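Local coordinates for protein-arginine-phosphatase (Bacillus subtilis subsp. subtilis, PDB 4KK3), which removes the phosphoryl group from phosphoarginine residues of many proteins, counteracting the arginine kinase McsB, at residues A[133-136]-A[137-141]. Numbering follows the deposited sequence.
Sequences ELEE and LLRQL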
loop_
_atom_site.group_PDB
_atom_site.type_symbol
_atom_site.label_atom_id
_atom_site.label_comp_id
_atom_site.label_asym_id
_atom_site.label_seq_id
_atom_site.Cartn_x
_atom_site.Cartn_y
_atom_site.Cartn_z
ATOM N N GLU A 133 11.163 1.196 -5.356
ATOM C CA GLU A 133 10.813 -0.193 -5.140
ATOM C C GLU A 133 9.304 -0.383 -5.323
ATOM O O GLU A 133 8.860 -1.299 -6.024
ATOM C CB GLU A 133 11.246 -0.586 -3.720
ATOM C CG GLU A 133 10.828 -1.970 -3.248
ATOM C CD GLU A 133 11.274 -2.227 -1.819
ATOM O OE1 GLU A 133 11.590 -1.253 -1.102
ATOM O OE2 GLU A 133 11.314 -3.396 -1.407
ATOM N N LEU A 134 8.532 0.492 -4.688
ATOM C CA LEU A 134 7.080 0.477 -4.779
ATOM C C LEU A 134 6.605 0.715 -6.207
ATOM O O LEU A 134 5.714 0.021 -6.703
ATOM C CB LEU A 134 6.475 1.540 -3.861
ATOM C CG LEU A 134 6.486 1.142 -2.388
ATOM C CD1 LEU A 134 5.956 2.264 -1.508
ATOM C CD2 LEU A 134 5.630 -0.135 -2.225
ATOM N N GLU A 135 7.193 1.714 -6.852
ATOM C CA GLU A 135 6.795 2.052 -8.218
ATOM C C GLU A 135 6.867 0.838 -9.145
ATOM O O GLU A 135 5.918 0.548 -9.879
ATOM C CB GLU A 135 7.649 3.208 -8.752
ATOM C CG GLU A 135 7.155 3.783 -10.075
ATOM C CD GLU A 135 7.932 5.022 -10.484
ATOM O OE1 GLU A 135 8.779 5.482 -9.686
ATOM O OE2 GLU A 135 7.696 5.537 -11.597
ATOM N N GLU A 136 7.988 0.128 -9.105
ATOM C CA GLU A 136 8.197 -1.027 -9.968
ATOM C C GLU A 136 7.171 -2.127 -9.696
ATOM O O GLU A 136 6.652 -2.750 -10.620
ATOM C CB GLU A 136 9.621 -1.567 -9.804
ATOM C CG GLU A 136 9.907 -2.812 -10.623
ATOM C CD GLU A 136 11.372 -3.196 -10.623
ATOM O OE1 GLU A 136 12.195 -2.434 -11.174
ATOM O OE2 GLU A 136 11.699 -4.264 -10.073
ATOM N N LEU A 137 6.880 -2.365 -8.421
ATOM C CA LEU A 137 5.885 -3.374 -8.051
ATOM C C LEU A 137 4.480 -2.977 -8.493
ATOM O O LEU A 137 3.681 -3.806 -8.960
ATOM C CB LEU A 137 5.904 -3.570 -6.540
ATOM C CG LEU A 137 7.138 -4.322 -6.038
ATOM C CD1 LEU A 137 7.318 -4.136 -4.537
ATOM C CD2 LEU A 137 7.025 -5.794 -6.389
ATOM N N LEU A 138 4.184 -1.692 -8.354
ATOM C CA LEU A 138 2.842 -1.190 -8.599
ATOM C C LEU A 138 2.549 -1.076 -10.089
ATOM O O LEU A 138 1.408 -1.257 -10.500
ATOM C CB LEU A 138 2.632 0.149 -7.891
ATOM C CG LEU A 138 2.693 -0.009 -6.362
ATOM C CD1 LEU A 138 2.758 1.362 -5.696
ATOM C CD2 LEU A 138 1.525 -0.814 -5.813
ATOM N N ARG A 139 3.577 -0.799 -10.888
ATOM C CA ARG A 139 3.424 -0.877 -12.342
ATOM C C ARG A 139 3.077 -2.291 -12.794
ATOM O O ARG A 139 2.213 -2.470 -13.656
ATOM C CB ARG A 139 4.661 -0.353 -13.080
ATOM C CG ARG A 139 4.825 1.152 -12.933
ATOM C CD ARG A 139 5.858 1.726 -13.878
ATOM N NE ARG A 139 6.015 3.163 -13.659
ATOM C CZ ARG A 139 5.194 4.091 -14.146
ATOM N NH1 ARG A 139 4.151 3.742 -14.891
ATOM N NH2 ARG A 139 5.414 5.371 -13.890
ATOM N N GLN A 140 3.727 -3.288 -12.198
ATOM C CA GLN A 140 3.428 -4.684 -12.514
ATOM C C GLN A 140 2.031 -5.057 -12.037
ATOM O O GLN A 140 1.314 -5.767 -12.737
ATOM C CB GLN A 140 4.428 -5.646 -11.881
ATOM C CG GLN A 140 5.889 -5.419 -12.185
ATOM C CD GLN A 140 6.782 -6.346 -11.365
ATOM O OE1 GLN A 140 6.759 -7.569 -11.544
ATOM N NE2 GLN A 140 7.553 -5.769 -10.444
ATOM N N LEU A 141 1.660 -4.600 -10.838
ATOM C CA LEU A 141 0.327 -4.847 -10.301
ATOM C C LEU A 141 -0.749 -4.380 -11.270
ATOM O O LEU A 141 -1.715 -5.092 -11.534
ATOM C CB LEU A 141 0.138 -4.186 -8.926
ATOM C CG LEU A 141 -1.229 -4.345 -8.241
ATOM C CD1 LEU A 141 -1.498 -5.811 -7.884
ATOM C CD2 LEU A 141 -1.332 -3.483 -6.978
HETATM O O HOH W 1 9.723 -5.675 -8.742
#
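Glu135 and Arg139, one helical turn apart, stand side by side, pointing the same way, and join their charged ends in a salt bridge, with NH2 of Arg139 3.2 Å from OE2 of Glu135. The carboxylate oxygen offers its anti lone pair and lies at the edge of the guanidinium, close to that group's plane, although the two planes are turned 46° against each other. Glu135 holds CG anti to its own backbone N (chi1 -170°), while Arg139, with CG beside its N (chi1 -69°) and the chain extended as far as NE, slants back a little toward the preceding turn and brings NH2 to OE2. With an alanine at Glu135, Arg139 would probably lose the carboxylate that holds its guanidinium and be left to swing more freely. The backbone bond from Arg139 N to Glu135 O, 2.9 Å, ties the same two residues.

This i, i+4 spacing belongs to helix 124-145, the last helix of the low molecular weight phosphatase fold, which lays its leucines on helices 13-28 and 105-110. Leucine suits that inner face: Leu134 CB meets CD1 of Leu138 at 4.1 Å, and the pair pack on Leu20 and Ile24 respectively. The side chain of Leu134 comes within about 5 Å of that of Arg13, which probably belongs to the active site. CG of Leu137 sits beyond the carbonyl oxygen of Glu133, 3.5 Å away, and the side chain reaches Val116 and Thr110.

On the outer side Gln140 runs alongside Glu136, and with CG beside its backbone N its NE2 gives a hydrogen bond of 3.2 Å to Glu136 O, arriving well above the carbonyl plane. An amide suits this place because its NH2 carries two hydrogens and can serve that carbonyl and, weakly, a water at once; the water in turn donates to Glu136 OE2 at 2.8 Å.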